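Local coordinates for protein arylmalonate decarboxylase (Bordetella bronchiseptica, PDB 3IXL) that catalyses the cofactor-free decarboxylation of 2-aryl-2-methylmalonates, taking up a proton to give 2-arylpropionates and CO2, at residues T6-M11 and P32-G37; R26-L31 and G215-V220; D182-S187 and L204-V209. The protein carries 2 engineered substitutions. All coordinates share one frame; numbering follows the deposited sequence.

How the contacts relate
Contacts 1 and 3 each tie an outermost strand into one of the two four-stranded parallel sheets; contact 2 packs the end of helix 23-27 and the turn after it on helix 211-222, which lies on the first sheet. Contact 1 is complete in the chain before contact 3 begins, and their centres are about 27 Å apart. Contacts 1 and 2 touch, centres about 10 Å apart: Met11 and Phe33 pack on Phe216. Contacts 2 and 3 do not touch, centres about 20 Å apart, although helix 211-222 directly follows strand 208-210. Behind the pocket, not in it, lie the side chains of Met11 (about 10 Å from bound 2-phenylacetic acid), Phe216 and Leu185 (about 9 Å each).

Contact 1: T6-M11 and P32-G37; sequences TPTIGM and PFIASG
Strands 8-13 and 33-37 form the parallel edge pair of the first sheet, the two ends of a right-handed beta-alpha-beta unit whose helix is 23-27, and Ile9, Gly10 and Met11 sit opposite Phe33, Ile34 and Ala35. Ile9 is held to the neighbouring strand by two bonds: its N donates to Pro32 O (3.1 Å) and its O accepts Ile34 N (2.9 Å). Met11 repeats this with Ile34 O and Ser36 N. Near the start of the pair, a water donates to both Pro7 O and Pro32 O.

On one face Ile9 and Phe33 run side by side, Phe33 CD2 3.7 Å from Ile9 CB. The extended Met11 chain crosses the same ring obliquely, bringing SD 5.1 Å from the Phe33 ring centroid, a Met-aromatic contact, and CE 3.9 Å from Phe33 CD2. Helix 211-222 covers this face, its Phe216 meeting Phe33 edge-to-face. On the face of Ile34, CG1 lies between backbone N and carbonyl carbon (chi1 58°) and meets Thr8 CG2 at 3.5 Å; helix 55-64 packs there. A sheet edge with helices on both faces is characteristic of the three-layer alpha-beta-alpha sandwich of the Asp/Glu racemase clan.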
loop_
_atom_site.group_PDB
_atom_site.type_symbol
_atom_site.label_atom_id
_atom_site.label_comp_id
_atom_site.label_asym_id
_atom_site.label_seq_id
_atom_site.Cartn_x
_atom_site.Cartn_y
_atom_site.Cartn_z
ATOM N N THR A 6 -20.466 10.863 -9.643
ATOM C CA THR A 6 -19.591 9.907 -8.897
ATOM C C THR A 6 -18.117 10.289 -9.066
ATOM O O THR A 6 -17.622 10.337 -10.198
ATOM C CB THR A 6 -19.794 8.449 -9.381
ATOM O OG1 THR A 6 -21.186 8.204 -9.621
ATOM C CG2 THR A 6 -19.274 7.457 -8.342
ATOM N N PRO A 7 -17.418 10.570 -7.945
ATOM C CA PRO A 7 -15.991 10.886 -8.005
ATOM C C PRO A 7 -15.149 9.711 -8.506
ATOM O O PRO A 7 -15.288 8.578 -8.032
ATOM C CB PRO A 7 -15.635 11.234 -6.549
ATOM C CG PRO A 7 -16.690 10.596 -5.729
ATOM C CD PRO A 7 -17.934 10.631 -6.565
ATOM N N THR A 8 -14.301 9.996 -9.482
ATOM C CA THR A 8 -13.331 9.037 -9.984
ATOM C C THR A 8 -12.105 9.082 -9.076
ATOM O O THR A 8 -11.686 10.151 -8.643
ATOM C CB THR A 8 -12.951 9.390 -11.421
ATOM O OG1 THR A 8 -14.129 9.329 -12.241
ATOM C CG2 THR A 8 -11.949 8.432 -11.962
ATOM N N ILE A 9 -11.559 7.915 -8.752
ATOM C CA ILE A 9 -10.330 7.859 -7.962
ATOM C C ILE A 9 -9.180 7.474 -8.880
ATOM O O ILE A 9 -9.248 6.445 -9.558
ATOM C CB ILE A 9 -10.469 6.878 -6.783
ATOM C CG1 ILE A 9 -11.469 7.449 -5.768
ATOM C CG2 ILE A 9 -9.100 6.614 -6.129
ATOM C CD1 ILE A 9 -11.919 6.476 -4.711
ATOM N N GLY A 10 -8.148 8.310 -8.922
ATOM C CA GLY A 10 -7.009 8.078 -9.795
ATOM C C GLY A 10 -5.852 7.417 -9.075
ATOM O O GLY A 10 -5.554 7.768 -7.920
ATOM N N MET A 11 -5.189 6.488 -9.760
ATOM C CA MET A 11 -4.088 5.712 -9.166
ATOM C C MET A 11 -2.876 5.670 -10.072
ATOM O O MET A 11 -2.993 5.326 -11.243
ATOM C CB MET A 11 -4.570 4.300 -8.843
ATOM C CG MET A 11 -5.588 4.321 -7.722
ATOM S SD MET A 11 -6.161 2.696 -7.229
ATOM C CE MET A 11 -6.816 3.106 -5.601
ATOM N N PRO A 32 -15.650 3.866 -9.344
ATOM C CA PRO A 32 -14.777 3.962 -10.519
ATOM C C PRO A 32 -13.335 4.325 -10.160
ATOM O O PRO A 32 -13.080 5.294 -9.427
ATOM C CB PRO A 32 -15.416 5.083 -11.335
ATOM C CG PRO A 32 -16.032 5.988 -10.290
ATOM C CD PRO A 32 -16.432 5.102 -9.133
ATOM N N PHE A 33 -12.407 3.547 -10.686
ATOM C CA PHE A 33 -10.982 3.815 -10.533
ATOM C C PHE A 33 -10.350 3.948 -11.900
ATOM O O PHE A 33 -10.710 3.211 -12.815
ATOM C CB PHE A 33 -10.298 2.673 -9.775
ATOM C CG PHE A 33 -10.797 2.498 -8.376
ATOM C CD1 PHE A 33 -11.810 1.577 -8.097
ATOM C CD2 PHE A 33 -10.273 3.245 -7.325
ATOM C CE1 PHE A 33 -12.296 1.413 -6.805
ATOM C CE2 PHE A 33 -10.756 3.083 -6.023
ATOM C CZ PHE A 33 -11.770 2.177 -5.764
ATOM N N ILE A 34 -9.420 4.888 -12.042
ATOM C CA ILE A 34 -8.629 5.019 -13.257
ATOM C C ILE A 34 -7.168 5.002 -12.868
ATOM O O ILE A 34 -6.830 5.353 -11.730
ATOM C CB ILE A 34 -8.982 6.293 -14.073
ATOM C CG1 ILE A 34 -8.797 7.565 -13.234
ATOM C CG2 ILE A 34 -10.404 6.179 -14.645
ATOM C CD1 ILE A 34 -8.927 8.871 -14.033
ATOM N N ALA A 35 -6.307 4.576 -13.786
ATOM C CA ALA A 35 -4.908 4.382 -13.448
ATOM C C ALA A 35 -3.991 4.820 -14.560
ATOM O O ALA A 35 -4.398 4.938 -15.713
ATOM C CB ALA A 35 -4.630 2.934 -13.048
ATOM N N SER A 36 -2.756 5.087 -14.175
ATOM C CA SER A 36 -1.722 5.511 -15.091
ATOM C C SER A 36 -0.431 4.837 -14.632
ATOM O O SER A 36 -0.104 4.858 -13.436
ATOM C CB SER A 36 -1.611 7.033 -15.078
ATOM O OG SER A 36 -0.783 7.488 -16.139
ATOM N N GLY A 37 0.284 4.220 -15.571
ATOM C CA GLY A 37 1.421 3.356 -15.249
ATOM C C GLY A 37 2.801 3.954 -15.403
ATOM O O GLY A 37 3.100 4.601 -16.409
HETATM O O HOH W 1 -14.391 6.371 -6.995
#

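Contact 2: R26-L31 and G215-V220; sequences RLYPDL and GFWDAV
Tyr28 and Val220 meet tip to tip, the valine methyl CG2 seated over the centre of the phenol ring. Val220 CG2 stands 3.8 Å from the Tyr28 ring centroid and only 10° off the ring normal, a CH-pi contact. With its CG1 anti to the backbone N (chi1 171°), Val220 sets CG2 beside that N; CG1 reaches Tyr28 CE2 at 4.0 Å. Leu31 CD1 comes to the same Val220 CG2, at 3.7 Å, so one methyl is shared by an aromatic face and an aliphatic branch.

Phe216 approaches the tyrosine differently. Its CB lies near the plane of the phenol, at the ring edge, 3.9 Å from Tyr28 CE1, and the two side chains slide past each other in opposite directions. Leu27 CD1 rests against the same Phe216 CB at 3.9 Å. Beyond CB the phenyl ring leads away from Tyr28 toward the sheet. Tyr28 runs side by side with Trp217, its OH 3.5 Å from Trp217 CA.

Tyr28 is the first residue past helix 23-27 and opens a type I turn closed by Leu31 N to Tyr28 O (3.1 Å). Phe237 of helix 235-238 also packs on Leu27 and Tyr28. The helix-to-strand turn of the beta-alpha-beta unit 8-37 thus packs on helix 211-222, which follows the second sheet in the chain but lies on the first, as in the two-sheet alpha/beta fold of the Asp/Glu racemase clan.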
loop_
_atom_site.group_PDB
_atom_site.type_symbol
_atom_site.label_atom_id
_atom_site.label_comp_id
_atom_site.label_asym_id
_atom_site.label_seq_id
_atom_site.Cartn_x
_atom_site.Cartn_y
_atom_site.Cartn_z
ATOM N N ARG A 26 -12.997 -5.922 -6.192
ATOM C CA ARG A 26 -13.492 -6.771 -5.122
ATOM C C ARG A 26 -13.885 -5.952 -3.891
ATOM O O ARG A 26 -14.962 -6.129 -3.331
ATOM C CB ARG A 26 -12.428 -7.816 -4.790
ATOM C CG ARG A 26 -12.221 -8.829 -5.929
ATOM C CD ARG A 26 -10.986 -9.703 -5.738
ATOM N NE ARG A 26 -11.167 -10.675 -4.666
ATOM C CZ ARG A 26 -10.194 -11.431 -4.158
ATOM N NH1 ARG A 26 -8.945 -11.319 -4.607
ATOM N NH2 ARG A 26 -10.470 -12.290 -3.184
ATOM N N LEU A 27 -13.030 -5.015 -3.506
ATOM C CA LEU A 27 -13.296 -4.187 -2.331
ATOM C C LEU A 27 -14.432 -3.197 -2.539
ATOM O O LEU A 27 -15.306 -3.043 -1.682
ATOM C CB LEU A 27 -12.042 -3.406 -1.937
ATOM C CG LEU A 27 -10.862 -4.209 -1.400
ATOM C CD1 LEU A 27 -9.624 -3.327 -1.357
ATOM C CD2 LEU A 27 -11.192 -4.742 -0.027
ATOM N N TYR A 28 -14.382 -2.505 -3.675
ATOM C CA TYR A 28 -15.283 -1.402 -3.972
ATOM C C TYR A 28 -15.840 -1.566 -5.381
ATOM O O TYR A 28 -15.535 -0.760 -6.261
ATOM C CB TYR A 28 -14.528 -0.070 -3.853
ATOM C CG TYR A 28 -13.992 0.230 -2.464
ATOM C CD1 TYR A 28 -12.646 0.045 -2.167
ATOM C CD2 TYR A 28 -14.831 0.727 -1.462
ATOM C CE1 TYR A 28 -12.142 0.331 -0.901
ATOM C CE2 TYR A 28 -14.345 1.017 -0.192
ATOM C CZ TYR A 28 -12.993 0.828 0.079
ATOM O OH TYR A 28 -12.481 1.097 1.333
ATOM N N PRO A 29 -16.678 -2.603 -5.599
ATOM C CA PRO A 29 -17.129 -2.919 -6.955
ATOM C C PRO A 29 -17.932 -1.809 -7.614
ATOM O O PRO A 29 -17.983 -1.754 -8.844
ATOM C CB PRO A 29 -18.027 -4.149 -6.765
ATOM C CG PRO A 29 -18.339 -4.202 -5.329
ATOM C CD PRO A 29 -17.211 -3.550 -4.602
ATOM N N ASP A 30 -18.532 -0.931 -6.818
ATOM C CA ASP A 30 -19.363 0.135 -7.386
ATOM C C ASP A 30 -18.688 1.506 -7.440
ATOM O O ASP A 30 -19.337 2.517 -7.704
ATOM C CB ASP A 30 -20.722 0.164 -6.696
ATOM C CG ASP A 30 -21.502 -1.140 -6.899
ATOM O OD1 ASP A 30 -21.233 -1.872 -7.888
ATOM O OD2 ASP A 30 -22.385 -1.429 -6.072
ATOM N N LEU A 31 -17.373 1.534 -7.221
ATOM C CA LEU A 31 -16.600 2.765 -7.364
ATOM C C LEU A 31 -15.733 2.732 -8.620
ATOM O O LEU A 31 -15.170 1.689 -8.946
ATOM C CB LEU A 31 -15.722 3.008 -6.135
ATOM C CG LEU A 31 -16.418 3.239 -4.798
ATOM C CD1 LEU A 31 -15.370 3.688 -3.790
ATOM C CD2 LEU A 31 -17.535 4.269 -4.883
ATOM N N GLY A 215 -4.188 0.916 0.391
ATOM C CA GLY A 215 -4.157 1.980 -0.619
ATOM C C GLY A 215 -5.556 2.339 -1.094
ATOM O O GLY A 215 -5.898 3.520 -1.221
ATOM N N PHE A 216 -6.373 1.321 -1.358
ATOM C CA PHE A 216 -7.763 1.560 -1.745
ATOM C C PHE A 216 -8.563 2.222 -0.640
ATOM O O PHE A 216 -9.261 3.193 -0.878
ATOM C CB PHE A 216 -8.440 0.257 -2.190
ATOM C CG PHE A 216 -8.094 -0.137 -3.591
ATOM C CD1 PHE A 216 -7.022 -0.978 -3.848
ATOM C CD2 PHE A 216 -8.819 0.381 -4.663
ATOM C CE1 PHE A 216 -6.676 -1.313 -5.153
ATOM C CE2 PHE A 216 -8.489 0.054 -5.976
ATOM C CZ PHE A 216 -7.418 -0.786 -6.225
ATOM N N TRP A 217 -8.442 1.687 0.570
ATOM C CA TRP A 217 -9.159 2.217 1.723
ATOM C C TRP A 217 -8.834 3.700 1.909
ATOM O O TRP A 217 -9.714 4.532 2.142
ATOM C CB TRP A 217 -8.744 1.406 2.958
ATOM C CG TRP A 217 -9.244 1.955 4.258
ATOM C CD1 TRP A 217 -10.468 1.747 4.818
ATOM C CD2 TRP A 217 -8.513 2.779 5.172
ATOM N NE1 TRP A 217 -10.552 2.411 6.026
ATOM C CE2 TRP A 217 -9.363 3.053 6.261
ATOM C CE3 TRP A 217 -7.222 3.321 5.167
ATOM C CZ2 TRP A 217 -8.962 3.853 7.339
ATOM C CZ3 TRP A 217 -6.827 4.114 6.237
ATOM C CH2 TRP A 217 -7.694 4.371 7.305
ATOM N N ASP A 218 -7.556 4.026 1.790
ATOM C CA ASP A 218 -7.063 5.372 2.031
ATOM C C ASP A 218 -7.475 6.337 0.924
ATOM O O ASP A 218 -7.801 7.497 1.202
ATOM C CB ASP A 218 -5.539 5.299 2.162
ATOM C CG ASP A 218 -4.889 6.650 2.292
ATOM O OD1 ASP A 218 -4.183 7.060 1.334
ATOM O OD2 ASP A 218 -5.043 7.271 3.370
ATOM N N ALA A 219 -7.465 5.867 -0.326
ATOM C CA ALA A 219 -7.922 6.690 -1.446
ATOM C C ALA A 219 -9.413 6.986 -1.330
ATOM O O ALA A 219 -9.857 8.113 -1.570
ATOM C CB ALA A 219 -7.621 5.999 -2.763
ATOM N N VAL A 220 -10.184 5.976 -0.932
ATOM C CA VAL A 220 -11.625 6.147 -0.750
ATOM C C VAL A 220 -11.901 7.085 0.422
ATOM O O VAL A 220 -12.815 7.918 0.369
ATOM C CB VAL A 220 -12.332 4.784 -0.591
ATOM C CG1 VAL A 220 -13.780 4.955 -0.190
ATOM C CG2 VAL A 220 -12.230 3.996 -1.887
#

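Contact 3: D182-S187 and L204-V209; sequences DGILLS and LGVPVV
Ile184 faces Val208 across parallel strands and has the largest share of buried surface here, followed by Val209. Ile184 is gripped through both its backbone polar atoms: its N donates to Pro207 O at 3.0 Å, and its O takes Val209 N at 2.9 Å, an almost linear bond (N-H...O 167°). Its side chain places CG1 anti to the carbonyl carbon (chi1 -59°), and CD1 meets Leu204 CD1 at 3.6 Å and Val206 CG2 at 4.0 Å, the isoleucine crossing each at about a right angle. Val200 of helix 196-204 and Phe175 of helix 164-176 also touch Ile184.

Strand 208-210 is an outermost strand of the second parallel sheet, beside 183-187, and helix 196-204 links the two in a right-handed beta-alpha-beta crossover; Leu204 is the last helical residue, and Gly205, with positive phi, starts the turn into the strand. Val209 lies on the face opposite Ile184, paired with Leu185. Its carbonyl O accepts Leu186 N at 2.8 Å and is also approached by Leu185 CD1 at 3.3 Å.

Val208 shares the face of Ile184: its CG1, anti to the backbone N (chi1 178°), lies 4.1 Å from Leu186 CB, and helix 196-204 packs against it through Ile197 and Val200. Val208 N, directed away from the neighbouring strand, is hydrogen-bonded to Glu201 OE2. Where the pair begins, Asp182 O abuts Pro207 CD at 3.3 Å.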
loop_
_atom_site.group_PDB
_atom_site.type_symbol
_atom_site.label_atom_id
_atom_site.label_comp_id
_atom_site.label_asym_id
_atom_site.label_seq_id
_atom_site.Cartn_x
_atom_site.Cartn_y
_atom_site.Cartn_z
ATOM N N ASP A 182 1.404 -5.658 18.109
ATOM C CA ASP A 182 0.009 -5.200 18.047
ATOM C C ASP A 182 -0.682 -5.622 16.758
ATOM O O ASP A 182 -1.902 -5.708 16.707
ATOM C CB ASP A 182 -0.078 -3.671 18.135
ATOM C CG ASP A 182 0.479 -3.106 19.418
ATOM O OD1 ASP A 182 0.319 -3.749 20.481
ATOM O OD2 ASP A 182 1.049 -1.995 19.365
ATOM N N GLY A 183 0.103 -5.849 15.710
ATOM C CA GLY A 183 -0.457 -6.145 14.398
ATOM C C GLY A 183 0.640 -6.410 13.400
ATOM O O GLY A 183 1.818 -6.449 13.746
ATOM N N ILE A 184 0.225 -6.594 12.156
ATOM C CA ILE A 184 1.127 -7.007 11.090
ATOM C C ILE A 184 0.961 -6.076 9.896
ATOM O O ILE A 184 -0.169 -5.754 9.503
ATOM C CB ILE A 184 0.830 -8.471 10.655
ATOM C CG1 ILE A 184 0.998 -9.429 11.851
ATOM C CG2 ILE A 184 1.729 -8.901 9.486
ATOM C CD1 ILE A 184 0.290 -10.765 11.689
ATOM N N LEU A 185 2.088 -5.645 9.336
ATOM C CA LEU A 185 2.084 -4.966 8.046
ATOM C C LEU A 185 2.521 -5.962 6.981
ATOM O O LEU A 185 3.631 -6.484 7.028
ATOM C CB LEU A 185 3.012 -3.747 8.049
ATOM C CG LEU A 185 3.209 -3.055 6.696
ATOM C CD1 LEU A 185 1.891 -2.495 6.169
ATOM C CD2 LEU A 185 4.249 -1.941 6.831
ATOM N N LEU A 186 1.625 -6.236 6.039
ATOM C CA LEU A 186 1.914 -7.066 4.883
ATOM C C LEU A 186 2.200 -6.108 3.728
ATOM O O LEU A 186 1.291 -5.489 3.157
ATOM C CB LEU A 186 0.734 -7.998 4.599
ATOM C CG LEU A 186 0.765 -8.940 3.393
ATOM C CD1 LEU A 186 2.036 -9.803 3.344
ATOM C CD2 LEU A 186 -0.474 -9.826 3.471
ATOM N N SER A 187 3.483 -5.955 3.412
ATOM C CA SER A 187 3.913 -4.871 2.540
ATOM C C SER A 187 4.280 -5.329 1.139
ATOM O O SER A 187 5.064 -6.265 0.948
ATOM C CB SER A 187 5.062 -4.073 3.168
ATOM O OG SER A 187 5.226 -2.826 2.497
ATOM N N LEU A 204 -4.654 -15.334 14.358
ATOM C CA LEU A 204 -3.781 -14.665 15.311
ATOM C C LEU A 204 -4.473 -13.711 16.266
ATOM O O LEU A 204 -3.935 -13.416 17.336
ATOM C CB LEU A 204 -2.644 -13.943 14.581
ATOM C CG LEU A 204 -1.777 -14.799 13.658
ATOM C CD1 LEU A 204 -0.693 -13.959 13.011
ATOM C CD2 LEU A 204 -1.161 -15.969 14.428
ATOM N N GLY A 205 -5.640 -13.200 15.880
ATOM C CA GLY A 205 -6.377 -12.263 16.723
ATOM C C GLY A 205 -5.756 -10.877 16.780
ATOM O O GLY A 205 -6.012 -10.106 17.712
ATOM N N VAL A 206 -4.915 -10.563 15.794
ATOM C CA VAL A 206 -4.371 -9.215 15.631
ATOM C C VAL A 206 -4.700 -8.729 14.220
ATOM O O VAL A 206 -4.916 -9.547 13.319
ATOM C CB VAL A 206 -2.836 -9.145 15.888
ATOM C CG1 VAL A 206 -2.488 -9.619 17.314
ATOM C CG2 VAL A 206 -2.059 -9.959 14.852
ATOM N N PRO A 207 -4.787 -7.401 14.035
ATOM C CA PRO A 207 -5.109 -6.875 12.709
ATOM C C PRO A 207 -3.930 -6.924 11.736
ATOM O O PRO A 207 -2.769 -6.878 12.154
ATOM C CB PRO A 207 -5.510 -5.424 12.995
ATOM C CG PRO A 207 -4.757 -5.067 14.222
ATOM C CD PRO A 207 -4.630 -6.330 15.035
ATOM N N VAL A 208 -4.261 -7.015 10.453
ATOM C CA VAL A 208 -3.296 -6.938 9.358
ATOM C C VAL A 208 -3.608 -5.728 8.490
ATOM O O VAL A 208 -4.758 -5.524 8.076
ATOM C CB VAL A 208 -3.351 -8.191 8.451
ATOM C CG1 VAL A 208 -2.367 -8.070 7.285
ATOM C CG2 VAL A 208 -3.062 -9.437 9.261
ATOM N N VAL A 209 -2.579 -4.942 8.203
ATOM C CA VAL A 209 -2.687 -3.870 7.214
ATOM C C VAL A 209 -1.866 -4.305 6.014
ATOM O O VAL A 209 -0.677 -4.587 6.151
ATOM C CB VAL A 209 -2.203 -2.512 7.769
ATOM C CG1 VAL A 209 -2.188 -1.439 6.669
ATOM C CG2 VAL A 209 -3.114 -2.051 8.903
#